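Local coordinates for aldehyde dehydrogenase (Burkholderia vietnamiensis, PDB 5KF0), which probably oxidises aldehydes to carboxylic acids with a nicotinamide dinucleotide cofactor and binds NADPH between its domains, at residues 49-54 with 222-227; 170-175 with 180-185; 295-300 with 386-391; 315-320 with 369-374. One frame throughout, in Å; residues are numbered along the deposited sequence.

Contact 1. Residues 49-54 with 222-227; sequences QAIDAA and DLFTTD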
# COMPACT_ATOMS: atom_id res chain seq x y z
N GLN A 49 -10.07 30.42 -31.11
CA GLN A 49 -11.44 29.91 -31.20
C GLN A 49 -11.46 28.39 -31.21
O GLN A 49 -12.36 27.78 -30.63
CB GLN A 49 -12.13 30.45 -32.45
CG GLN A 49 -12.59 31.88 -32.33
CD GLN A 49 -11.44 32.82 -32.07
OE1 GLN A 49 -10.53 32.95 -32.90
NE2 GLN A 49 -11.44 33.45 -30.90
N ALA A 50 -10.50 27.78 -31.89
CA ALA A 50 -10.42 26.32 -31.88
C ALA A 50 -10.04 25.81 -30.50
O ALA A 50 -10.57 24.78 -30.05
CB ALA A 50 -9.41 25.83 -32.93
N ILE A 51 -9.14 26.52 -29.80
CA ILE A 51 -8.77 26.11 -28.45
C ILE A 51 -9.97 26.22 -27.52
O ILE A 51 -10.26 25.30 -26.74
CB ILE A 51 -7.59 26.96 -27.94
CG1 ILE A 51 -6.35 26.72 -28.80
CG2 ILE A 51 -7.27 26.63 -26.47
CD1 ILE A 51 -5.25 27.79 -28.60
N ASP A 52 -10.69 27.33 -27.60
CA ASP A 52 -11.89 27.50 -26.78
C ASP A 52 -12.92 26.40 -27.06
O ASP A 52 -13.52 25.86 -26.13
CB ASP A 52 -12.51 28.87 -27.02
CG ASP A 52 -13.83 29.02 -26.31
OD1 ASP A 52 -13.81 29.13 -25.07
OD2 ASP A 52 -14.88 29.00 -26.98
N ALA A 53 -13.13 26.06 -28.34
CA ALA A 53 -14.08 24.99 -28.67
C ALA A 53 -13.62 23.66 -28.09
O ALA A 53 -14.44 22.86 -27.63
CB ALA A 53 -14.26 24.88 -30.18
N ALA A 54 -12.30 23.41 -28.12
CA ALA A 54 -11.77 22.17 -27.56
C ALA A 54 -12.01 22.09 -26.06
O ALA A 54 -12.33 21.02 -25.53
CB ALA A 54 -10.27 22.07 -27.86
N ASP A 222 -2.40 31.30 -24.73
CA ASP A 222 -2.71 31.76 -23.37
C ASP A 222 -3.75 30.87 -22.69
O ASP A 222 -3.64 30.59 -21.48
CB ASP A 222 -3.19 33.21 -23.38
CG ASP A 222 -3.45 33.74 -21.98
OD1 ASP A 222 -2.47 34.00 -21.26
OD2 ASP A 222 -4.64 33.86 -21.59
N LEU A 223 -4.76 30.41 -23.44
CA LEU A 223 -5.87 29.70 -22.80
C LEU A 223 -5.42 28.37 -22.19
O LEU A 223 -6.06 27.89 -21.25
CB LEU A 223 -7.00 29.45 -23.80
CG LEU A 223 -7.77 30.71 -24.20
CD1 LEU A 223 -8.70 30.41 -25.37
CD2 LEU A 223 -8.55 31.26 -23.02
N PHE A 224 -4.34 27.77 -22.70
CA PHE A 224 -3.84 26.54 -22.09
C PHE A 224 -3.43 26.75 -20.65
O PHE A 224 -3.44 25.80 -19.86
CB PHE A 224 -2.67 25.98 -22.89
CG PHE A 224 -3.09 25.29 -24.15
CD1 PHE A 224 -3.46 23.95 -24.12
CD2 PHE A 224 -3.13 25.97 -25.36
CE1 PHE A 224 -3.86 23.30 -25.27
CE2 PHE A 224 -3.53 25.31 -26.52
CZ PHE A 224 -3.90 23.99 -26.47
N THR A 225 -3.05 27.97 -20.28
CA THR A 225 -2.68 28.27 -18.90
C THR A 225 -3.82 28.90 -18.11
O THR A 225 -4.03 28.55 -16.94
CB THR A 225 -1.46 29.18 -18.88
OG1 THR A 225 -0.33 28.48 -19.43
CG2 THR A 225 -1.13 29.66 -17.46
N THR A 226 -4.57 29.83 -18.71
CA THR A 226 -5.47 30.67 -17.93
C THR A 226 -6.93 30.23 -17.92
O THR A 226 -7.68 30.66 -17.04
CB THR A 226 -5.41 32.13 -18.42
OG1 THR A 226 -5.91 32.23 -19.76
CG2 THR A 226 -3.97 32.65 -18.38
N ASP A 227 -7.39 29.40 -18.87
CA ASP A 227 -8.81 29.08 -18.89
C ASP A 227 -9.21 28.33 -17.61
O ASP A 227 -8.59 27.33 -17.25
CB ASP A 227 -9.18 28.26 -20.12
CG ASP A 227 -10.67 28.27 -20.41
OD1 ASP A 227 -11.43 27.66 -19.62
OD2 ASP A 227 -11.09 28.90 -21.40
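Leu223, the first residue of 222-227 to touch helix 48-60, points its side chain at Ile51. Its CB lies 3.9 Å from Ile51 CG2, the branch that stands anti to the backbone N of Ile51 (CG1 is the one beside that N, chi1 -64°). The CD1 methyl of Leu223 reaches on to the backbone N of Asp52, a looser approach of 4.3 Å. Phe224 follows, and only the end of its ring comes near the other helix: CE2 sits 3.7 Å from Ile51 CD1 and 3.9 Å from Ile51 CG1, the isoleucine chain passing it at about a right angle. Ile51 is thus wedged against two successive residues of helix 222-226. The rest of the Phe224 ring rests on Val183 and Lys185 of strand 182-185, so this short helix packs on the sheet of the nucleotide-binding, Rossmann-like domain while helix 48-60 flanks it, their segment axes 10.3 Å apart and inclined by 34°. Ile51 and Ala54 also touch Leu214, just past the edge strand 211-213 of that sheet. Further on, Thr226 OG1 gives a 2.8 Å hydrogen bond back to Asp222 OD2, meeting it from above the carboxylate plane. Asp227, where the chain leaves helical geometry, brings its OD2 to 4.6 Å from Asp52 OD1. Two carboxylates so near would be expected to repel, but Arg229 NH2 forms a salt bridge with both of these oxygens, joining the two segments through a shared cation at the more exposed side of the contact.

Contact 2. Residues 170-175 with 180-185; sequences HKVAPA and CPFVLK. With NDP (NADPH dihydro-nicotinamide-adenine-dinucleotide phosphate), chain E.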
# COMPACT_ATOMS: atom_id res chain seq x y z
N HIS A 170 3.51 10.61 -21.48
CA HIS A 170 3.47 10.66 -20.02
C HIS A 170 2.35 11.55 -19.50
O HIS A 170 2.12 11.54 -18.28
CB HIS A 170 4.84 11.09 -19.47
CG HIS A 170 5.77 9.93 -19.26
ND1 HIS A 170 5.58 9.02 -18.24
CD2 HIS A 170 6.85 9.50 -19.96
CE1 HIS A 170 6.51 8.08 -18.32
NE2 HIS A 170 7.29 8.35 -19.35
N LYS A 171 1.66 12.29 -20.36
CA LYS A 171 0.44 12.99 -19.98
C LYS A 171 -0.81 12.34 -20.54
O LYS A 171 -1.77 12.10 -19.80
CB LYS A 171 0.51 14.46 -20.43
CG LYS A 171 1.79 15.17 -19.93
CD LYS A 171 1.78 16.67 -20.27
CE LYS A 171 3.17 17.29 -20.02
NZ LYS A 171 3.57 17.21 -18.58
N VAL A 172 -0.79 12.01 -21.83
CA VAL A 172 -1.95 11.42 -22.52
C VAL A 172 -2.32 10.08 -21.91
O VAL A 172 -3.49 9.80 -21.64
CB VAL A 172 -1.66 11.29 -24.02
CG1 VAL A 172 -2.73 10.45 -24.72
CG2 VAL A 172 -1.54 12.68 -24.66
N ALA A 173 -1.33 9.18 -21.76
CA ALA A 173 -1.66 7.82 -21.35
C ALA A 173 -2.24 7.78 -19.93
O ALA A 173 -3.26 7.11 -19.73
CB ALA A 173 -0.43 6.91 -21.49
N PRO A 174 -1.67 8.47 -18.94
CA PRO A 174 -2.32 8.48 -17.61
C PRO A 174 -3.66 9.19 -17.61
O PRO A 174 -4.56 8.79 -16.86
CB PRO A 174 -1.32 9.21 -16.71
CG PRO A 174 -0.11 9.48 -17.53
CD PRO A 174 -0.37 9.17 -18.95
N ALA A 175 -3.83 10.22 -18.44
CA ALA A 175 -5.13 10.88 -18.51
C ALA A 175 -6.20 9.90 -18.95
O ALA A 175 -7.30 9.88 -18.39
CB ALA A 175 -5.06 12.08 -19.46
N CYS A 180 -9.73 11.33 -17.66
CA CYS A 180 -9.77 12.79 -17.84
C CYS A 180 -9.82 13.14 -19.31
O CYS A 180 -8.94 12.69 -20.07
CB CYS A 180 -8.54 13.45 -17.24
SG CYS A 180 -8.42 13.40 -15.47
N PRO A 181 -10.76 13.98 -19.74
CA PRO A 181 -10.60 14.65 -21.04
C PRO A 181 -9.38 15.56 -20.99
O PRO A 181 -9.03 16.11 -19.94
CB PRO A 181 -11.90 15.46 -21.19
CG PRO A 181 -12.82 14.97 -20.08
CD PRO A 181 -11.90 14.52 -18.99
N PHE A 182 -8.74 15.74 -22.15
CA PHE A 182 -7.54 16.58 -22.16
C PHE A 182 -7.42 17.30 -23.50
O PHE A 182 -7.93 16.85 -24.53
CB PHE A 182 -6.26 15.76 -21.90
CG PHE A 182 -5.93 14.79 -23.00
CD1 PHE A 182 -5.17 15.19 -24.10
CD2 PHE A 182 -6.39 13.47 -22.95
CE1 PHE A 182 -4.87 14.30 -25.12
CE2 PHE A 182 -6.10 12.56 -23.97
CZ PHE A 182 -5.34 12.98 -25.06
N VAL A 183 -6.69 18.41 -23.47
CA VAL A 183 -6.30 19.15 -24.66
C VAL A 183 -4.78 19.26 -24.62
O VAL A 183 -4.23 19.82 -23.67
CB VAL A 183 -6.94 20.55 -24.71
CG1 VAL A 183 -6.58 21.25 -26.03
CG2 VAL A 183 -8.48 20.47 -24.55
N LEU A 184 -4.12 18.71 -25.64
CA LEU A 184 -2.66 18.67 -25.71
C LEU A 184 -2.17 19.68 -26.75
O LEU A 184 -2.65 19.68 -27.89
CB LEU A 184 -2.16 17.27 -26.09
CG LEU A 184 -0.67 17.14 -26.45
CD1 LEU A 184 0.23 17.43 -25.25
CD2 LEU A 184 -0.35 15.76 -27.04
N LYS A 185 -1.24 20.53 -26.34
CA LYS A 185 -0.54 21.43 -27.26
C LYS A 185 0.90 20.93 -27.40
O LYS A 185 1.71 21.12 -26.48
CB LYS A 185 -0.55 22.87 -26.75
CG LYS A 185 -0.10 23.87 -27.84
CD LYS A 185 0.48 25.16 -27.24
CE LYS A 185 1.95 24.98 -26.88
NZ LYS A 185 2.77 24.72 -28.12
PA NDP E . 10.05 25.44 -24.18
O1A NDP E . 9.85 25.89 -22.77
O2A NDP E . 10.71 26.51 -25.05
O5B NDP E . 8.70 24.97 -24.86
C5B NDP E . 8.00 23.85 -24.27
C4B NDP E . 6.54 23.93 -24.65
O4B NDP E . 5.94 25.06 -23.99
C3B NDP E . 6.27 24.12 -26.15
O3B NDP E . 5.07 23.44 -26.52
C2B NDP E . 6.07 25.63 -26.24
O2B NDP E . 5.28 26.06 -27.36
C1B NDP E . 5.27 25.84 -24.96
N9A NDP E . 5.22 27.22 -24.50
C8A NDP E . 6.25 28.11 -24.35
N7A NDP E . 5.88 29.27 -23.86
C5A NDP E . 4.52 29.13 -23.67
C6A NDP E . 3.53 30.00 -23.17
N6A NDP E . 3.77 31.26 -22.77
N1A NDP E . 2.26 29.54 -23.11
C2A NDP E . 2.00 28.30 -23.53
N3A NDP E . 2.84 27.39 -24.03
C4A NDP E . 4.09 27.88 -24.07
O3 NDP E . 10.95 24.12 -24.17
PN NDP E . 11.59 23.24 -25.33
O1N NDP E . 10.53 22.78 -26.25
O2N NDP E . 12.70 24.06 -25.94
O5D NDP E . 12.20 21.98 -24.58
C5D NDP E . 13.43 21.98 -23.85
C4D NDP E . 13.14 22.18 -22.39
O4D NDP E . 12.25 21.14 -21.91
C3D NDP E . 14.40 22.11 -21.52
O3D NDP E . 14.42 23.12 -20.51
C2D NDP E . 14.31 20.70 -20.94
O2D NDP E . 15.04 20.47 -19.74
C1D NDP E . 12.81 20.56 -20.74
N1N NDP E . 12.49 19.14 -20.65
C2N NDP E . 11.95 18.60 -19.51
C3N NDP E . 11.80 17.27 -19.34
C7N NDP E . 11.14 16.69 -18.13
O7N NDP E . 10.49 15.65 -18.27
N7N NDP E . 11.33 17.27 -16.95
C4N NDP E . 12.33 16.32 -20.35
C5N NDP E . 12.57 17.01 -21.66
C6N NDP E . 12.70 18.33 -21.72
P2B NDP E . 5.97 26.37 -28.82
O1X NDP E . 7.39 25.93 -28.75
O2X NDP E . 5.08 25.65 -29.78
O3X NDP E . 5.84 27.87 -29.04
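Helix 164-178 runs almost antiparallel to strand 182-185 (169° between the segment axes, 9.9 Å apart), and the turn between them is closed by Cys180 N, which gives a nearly straight 2.9 Å hydrogen bond to Ala175 O. With strand 155-158 the two form a beta-alpha-beta unit of the Rossmann-like cofactor domain. Val172 carries the packing: CG1 touches Phe182 CZ at 3.7 Å, and CG2 lies equally close to Phe182 CE1, so both methyls bear on the ring's far end from the same side. The phenyl group, set between backbone N and carbonyl carbon (chi1 67°), receives Ala175 CB on that side too, near CD2, while Cys180 O lies in plane at its edge. Leu184 CD2 adds a lighter contact with Val172 CG2. All are buried, and Phe157 of strand 155-158 extends the core, its ring meeting that of Phe182. Lys185, at the end of the strand, turns instead to NADPH. Its chain bends at its last two torsions, and NZ has four acceptors in bonding distance, Ala216 O included, so at least one N-H must be shared. NZ meets O2B of NADPH at 2.9 Å, the 2'-phosphate oxygen O2X at 3.0 Å and the adenine-ribose hydroxyl O3B at 3.1 Å.

Contact 3. Residues 295-300 with 386-391; sequences GVQRIL and KEAFGP. With NDP (NADPH dihydro-nicotinamide-adenine-dinucleotide phosphate), chain E.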
# COMPACT_ATOMS: atom_id res chain seq x y z
N GLY A 295 20.38 15.20 -19.53
CA GLY A 295 21.69 15.03 -20.14
C GLY A 295 22.80 15.36 -19.15
O GLY A 295 22.66 16.24 -18.30
N VAL A 296 23.90 14.62 -19.25
CA VAL A 296 25.05 14.88 -18.40
C VAL A 296 25.73 16.17 -18.85
O VAL A 296 26.25 16.25 -19.97
CB VAL A 296 26.03 13.71 -18.42
CG1 VAL A 296 27.36 14.08 -17.72
CG2 VAL A 296 25.38 12.47 -17.77
N GLN A 297 25.75 17.17 -17.97
CA GLN A 297 26.43 18.42 -18.23
C GLN A 297 27.70 18.60 -17.42
O GLN A 297 28.64 19.24 -17.90
CB GLN A 297 25.48 19.60 -17.96
CG GLN A 297 26.01 20.98 -18.40
CD GLN A 297 24.93 22.05 -18.27
OE1 GLN A 297 23.75 21.80 -18.51
NE2 GLN A 297 25.33 23.26 -17.90
N ARG A 298 27.76 18.03 -16.22
CA ARG A 298 28.89 18.21 -15.32
C ARG A 298 29.36 16.83 -14.88
O ARG A 298 28.55 15.98 -14.51
CB ARG A 298 28.50 19.05 -14.10
CG ARG A 298 27.98 20.44 -14.45
CD ARG A 298 27.60 21.23 -13.19
NE ARG A 298 26.36 20.73 -12.59
CZ ARG A 298 26.11 20.70 -11.29
NH1 ARG A 298 27.03 21.11 -10.41
NH2 ARG A 298 24.94 20.22 -10.86
N ILE A 299 30.67 16.62 -14.92
CA ILE A 299 31.26 15.33 -14.59
C ILE A 299 32.31 15.56 -13.51
O ILE A 299 33.33 16.21 -13.76
CB ILE A 299 31.89 14.66 -15.82
CG1 ILE A 299 30.83 14.45 -16.92
CG2 ILE A 299 32.54 13.34 -15.43
CD1 ILE A 299 31.44 14.04 -18.26
N LEU A 300 32.08 15.02 -12.31
CA LEU A 300 32.98 15.20 -11.17
C LEU A 300 33.69 13.88 -10.92
O LEU A 300 33.05 12.87 -10.63
CB LEU A 300 32.19 15.64 -9.93
CG LEU A 300 31.47 16.99 -10.05
CD1 LEU A 300 30.03 16.82 -10.58
CD2 LEU A 300 31.47 17.71 -8.72
N LYS A 386 23.88 27.34 -16.13
CA LYS A 386 22.63 27.31 -16.87
C LYS A 386 22.49 25.97 -17.60
O LYS A 386 23.41 25.16 -17.62
CB LYS A 386 22.56 28.48 -17.85
CG LYS A 386 22.70 29.85 -17.19
CD LYS A 386 22.49 30.95 -18.23
CE LYS A 386 22.59 32.33 -17.61
NZ LYS A 386 21.56 32.55 -16.56
N GLU A 387 21.33 25.75 -18.20
CA GLU A 387 21.07 24.47 -18.87
C GLU A 387 21.68 24.51 -20.27
O GLU A 387 21.19 25.21 -21.16
CB GLU A 387 19.57 24.19 -18.93
CG GLU A 387 19.27 22.81 -19.51
CD GLU A 387 17.79 22.46 -19.44
OE1 GLU A 387 17.47 21.25 -19.40
OE2 GLU A 387 16.95 23.39 -19.45
N ALA A 388 22.75 23.73 -20.47
CA ALA A 388 23.46 23.75 -21.74
C ALA A 388 22.56 23.32 -22.90
O ALA A 388 22.49 23.99 -23.93
CB ALA A 388 24.70 22.85 -21.67
N PHE A 389 21.85 22.20 -22.72
CA PHE A 389 20.97 21.62 -23.73
C PHE A 389 21.65 21.52 -25.09
O PHE A 389 21.12 21.93 -26.12
CB PHE A 389 19.64 22.37 -23.83
CG PHE A 389 18.46 21.45 -23.86
CD1 PHE A 389 18.17 20.69 -22.73
CD2 PHE A 389 17.71 21.25 -25.01
CE1 PHE A 389 17.12 19.80 -22.73
CE2 PHE A 389 16.65 20.35 -25.02
CZ PHE A 389 16.36 19.63 -23.88
N GLY A 390 22.85 20.97 -25.07
CA GLY A 390 23.60 20.75 -26.28
C GLY A 390 24.76 19.83 -25.98
O GLY A 390 24.92 19.38 -24.85
N PRO A 391 25.58 19.54 -26.98
CA PRO A 391 26.57 18.46 -26.85
C PRO A 391 27.88 18.93 -26.21
O PRO A 391 28.96 18.76 -26.77
CB PRO A 391 26.75 18.01 -28.31
CG PRO A 391 26.54 19.26 -29.10
CD PRO A 391 25.45 20.02 -28.37
PA NDP E . 10.05 25.44 -24.18
O1A NDP E . 9.85 25.89 -22.77
O2A NDP E . 10.71 26.51 -25.05
O5B NDP E . 8.70 24.97 -24.86
C5B NDP E . 8.00 23.85 -24.27
C4B NDP E . 6.54 23.93 -24.65
O4B NDP E . 5.94 25.06 -23.99
C3B NDP E . 6.27 24.12 -26.15
O3B NDP E . 5.07 23.44 -26.52
C2B NDP E . 6.07 25.63 -26.24
O2B NDP E . 5.28 26.06 -27.36
C1B NDP E . 5.27 25.84 -24.96
N9A NDP E . 5.22 27.22 -24.50
C8A NDP E . 6.25 28.11 -24.35
N7A NDP E . 5.88 29.27 -23.86
C5A NDP E . 4.52 29.13 -23.67
C6A NDP E . 3.53 30.00 -23.17
N6A NDP E . 3.77 31.26 -22.77
N1A NDP E . 2.26 29.54 -23.11
C2A NDP E . 2.00 28.30 -23.53
N3A NDP E . 2.84 27.39 -24.03
C4A NDP E . 4.09 27.88 -24.07
O3 NDP E . 10.95 24.12 -24.17
PN NDP E . 11.59 23.24 -25.33
O1N NDP E . 10.53 22.78 -26.25
O2N NDP E . 12.70 24.06 -25.94
O5D NDP E . 12.20 21.98 -24.58
C5D NDP E . 13.43 21.98 -23.85
C4D NDP E . 13.14 22.18 -22.39
O4D NDP E . 12.25 21.14 -21.91
C3D NDP E . 14.40 22.11 -21.52
O3D NDP E . 14.42 23.12 -20.51
C2D NDP E . 14.31 20.70 -20.94
O2D NDP E . 15.04 20.47 -19.74
C1D NDP E . 12.81 20.56 -20.74
N1N NDP E . 12.49 19.14 -20.65
C2N NDP E . 11.95 18.60 -19.51
C3N NDP E . 11.80 17.27 -19.34
C7N NDP E . 11.14 16.69 -18.13
O7N NDP E . 10.49 15.65 -18.27
N7N NDP E . 11.33 17.27 -16.95
C4N NDP E . 12.33 16.32 -20.35
C5N NDP E . 12.57 17.01 -21.66
C6N NDP E . 12.70 18.33 -21.72
P2B NDP E . 5.97 26.37 -28.82
O1X NDP E . 7.39 25.93 -28.75
O2X NDP E . 5.08 25.65 -29.78
O3X NDP E . 5.84 27.87 -29.04
O HOH W 1 22.05 20.44 -20.29
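The amide of Gln297 spans two backbone sites of 386-391. Its NE2 donates to Lys386 O over 2.7 Å, the acceptor lying in the amide plane and the bond almost straight (174°). On the other side of the amide, OE1 accepts from Ala388 N at 2.9 Å, though that donor stands well above the carbonyl plane. Ala388 CB comes 3.5 Å from Gln297 CD. An extended chain, with CG anti to the backbone N (chi1 -171°), carries the amide across to the loop. A water donates to Gln297 OE1 and accepts from Phe389 N, and Leu383 O is a second acceptor for NE2. Gln297 thereby ties the loop between helix 382-385 and strand 392-398 to the N-terminal side of strand 298-302, in the alpha/beta domain that faces the cofactor domain in the aldehyde dehydrogenase fold. From this loop Glu387 reaches NADPH, both carboxylate oxygens taking nicotinamide-ribose hydroxyls: OE1 from O2D of NADPH at 2.6 Å and OE2 from O3D of NADPH at 2.8 Å. Phe389 presents one ring face to the same sugar, with C3D of NADPH 3.7 Å above its plane and offset toward the rim. Farther out, Arg343 NH1 donates to Ala388 O, and Ala388 and Phe389 touch helix 338-353.

Contact 4. Residues 315-320 with 369-374; sequences AKTRSL and FEATLL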
# COMPACT_ATOMS: atom_id res chain seq x y z
N ALA A 315 39.09 10.36 -25.79
CA ALA A 315 39.11 9.46 -26.94
C ALA A 315 37.70 9.04 -27.33
O ALA A 315 37.35 9.01 -28.52
CB ALA A 315 39.97 8.24 -26.64
N LYS A 316 36.87 8.71 -26.34
CA LYS A 316 35.49 8.31 -26.63
C LYS A 316 34.72 9.45 -27.27
O LYS A 316 34.03 9.25 -28.27
CB LYS A 316 34.81 7.83 -25.34
CG LYS A 316 33.37 7.36 -25.53
CD LYS A 316 33.33 6.03 -26.26
CE LYS A 316 31.92 5.54 -26.49
NZ LYS A 316 31.93 4.21 -27.15
N THR A 317 34.87 10.67 -26.73
CA THR A 317 34.14 11.82 -27.26
C THR A 317 34.55 12.11 -28.70
O THR A 317 33.69 12.40 -29.55
CB THR A 317 34.40 13.05 -26.37
OG1 THR A 317 33.92 12.79 -25.05
CG2 THR A 317 33.70 14.30 -26.93
N ARG A 318 35.84 12.02 -28.99
CA ARG A 318 36.30 12.24 -30.36
C ARG A 318 35.77 11.18 -31.32
O ARG A 318 35.66 11.43 -32.52
CB ARG A 318 37.83 12.27 -30.39
CG ARG A 318 38.41 13.53 -29.78
CD ARG A 318 39.92 13.49 -29.71
NE ARG A 318 40.46 14.80 -29.39
CZ ARG A 318 41.68 15.02 -28.90
NH1 ARG A 318 42.50 13.99 -28.68
NH2 ARG A 318 42.07 16.25 -28.64
N SER A 319 35.44 9.99 -30.81
CA SER A 319 35.01 8.90 -31.67
C SER A 319 33.55 9.02 -32.11
O SER A 319 33.14 8.30 -33.02
CB SER A 319 35.21 7.55 -30.98
OG SER A 319 34.23 7.34 -29.97
N LEU A 320 32.77 9.92 -31.50
CA LEU A 320 31.34 9.95 -31.76
C LEU A 320 31.05 10.60 -33.11
O LEU A 320 31.47 11.73 -33.38
CB LEU A 320 30.61 10.71 -30.66
CG LEU A 320 30.84 10.17 -29.24
CD1 LEU A 320 30.13 11.06 -28.23
CD2 LEU A 320 30.35 8.72 -29.13
N PHE A 369 26.95 21.00 -33.96
CA PHE A 369 27.82 21.23 -32.82
C PHE A 369 28.46 19.90 -32.45
O PHE A 369 27.75 18.97 -32.06
CB PHE A 369 26.99 21.80 -31.67
CG PHE A 369 27.75 22.61 -30.65
CD1 PHE A 369 28.87 22.10 -30.01
CD2 PHE A 369 27.30 23.88 -30.29
CE1 PHE A 369 29.55 22.84 -29.05
CE2 PHE A 369 27.97 24.63 -29.32
CZ PHE A 369 29.10 24.11 -28.70
N GLU A 370 29.78 19.78 -32.59
CA GLU A 370 30.32 18.46 -32.31
C GLU A 370 30.33 18.18 -30.80
O GLU A 370 30.20 19.06 -29.95
CB GLU A 370 31.71 18.28 -32.93
CG GLU A 370 32.82 19.08 -32.30
CD GLU A 370 34.14 18.86 -33.03
OE1 GLU A 370 34.29 17.83 -33.73
OE2 GLU A 370 35.03 19.73 -32.91
N ALA A 371 30.41 16.88 -30.49
CA ALA A 371 30.53 16.49 -29.09
C ALA A 371 31.78 17.14 -28.51
O ALA A 371 32.88 17.00 -29.07
CB ALA A 371 30.60 14.97 -28.97
N THR A 372 31.62 17.85 -27.40
CA THR A 372 32.64 18.75 -26.89
C THR A 372 32.81 18.55 -25.39
O THR A 372 31.82 18.40 -24.66
CB THR A 372 32.26 20.21 -27.22
OG1 THR A 372 32.21 20.37 -28.65
CG2 THR A 372 33.27 21.20 -26.65
N LEU A 373 34.06 18.54 -24.93
CA LEU A 373 34.42 18.36 -23.52
C LEU A 373 35.37 19.48 -23.12
O LEU A 373 36.32 19.78 -23.85
CB LEU A 373 35.08 16.99 -23.30
CG LEU A 373 35.38 16.55 -21.87
CD1 LEU A 373 34.09 16.33 -21.08
CD2 LEU A 373 36.19 15.28 -21.89
N LEU A 374 35.11 20.11 -21.97
CA LEU A 374 35.98 21.16 -21.45
C LEU A 374 36.40 20.84 -20.02
O LEU A 374 35.68 20.15 -19.29
CB LEU A 374 35.29 22.54 -21.43
CG LEU A 374 34.99 23.24 -22.75
CD1 LEU A 374 33.68 22.73 -23.35
CD2 LEU A 374 34.93 24.74 -22.52
O HOH W 2 34.01 15.18 -30.86
O HOH W 3 30.93 14.84 -32.53
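Ala371 meets both Thr317 and Leu320, and its CB is the centre of the close-packed part of the contact. Thr317 CG2 lies 3.8 Å from it and Leu320 CD1 4.0 Å, so the small methyl meets two side chains, in directions roughly at a right angle, from the last turn of helix 306-319 and the residue after it. The same CG2 rests 3.5 Å from Ala371 O, an apolar group against a carbonyl oxygen. This follows from the torsion of Thr317: chi1 of -62° sets OG1 beside the backbone N, bonded to Leu313 O one turn back, and leaves CG2 anti to that N, facing the strand. Tyr286 of helix 274-286 touches Thr317 and Leu320 and adds to this buried core.

The other side is looser, and the backbones there are joined through water. One water donates to both Thr317 O and Ala371 O, at 2.8 Å from Ala371 O. A second accepts from Ala371 N at 2.9 Å and gives a longer bond to Leu320 O, so both the N-H and the C=O of Ala371 have water partners that lead to the helix end. Near this end Ser319 OG turns back to Lys316 O, a 2.6 Å hydrogen bond to an oxygen that also accepts from Ser319 N. Where the strand resumes, Thr372 OG1 bonds Glu370 O at 2.7 Å from above the carbonyl plane. Helix 306-319 here packs its C-terminal end against strand 368-375, a member of the mixed sheet in the second alpha/beta domain of the aldehyde dehydrogenase fold.

From the N terminus, contact 1 opens first, at helix 48-60, and closes at 222-227. Contact 2 nests inside that loop, a short helix-to-strand return in the cofactor domain, and the two touch along strand 182-185. Contact 3 begins only after contact 1 has closed; its loop, from 295-300 to 386-391, encloses contact 4. These two also touch, with a probable hydrogen bond from Thr372 N to Pro391 O, and both reach the same mixed sheet. No loops cross. Contacts 2 and 3, centres about 30 Å apart on opposite sides of the chain's centre, are bridged by NADPH, which spans the cofactor domain and the facing alpha/beta domain.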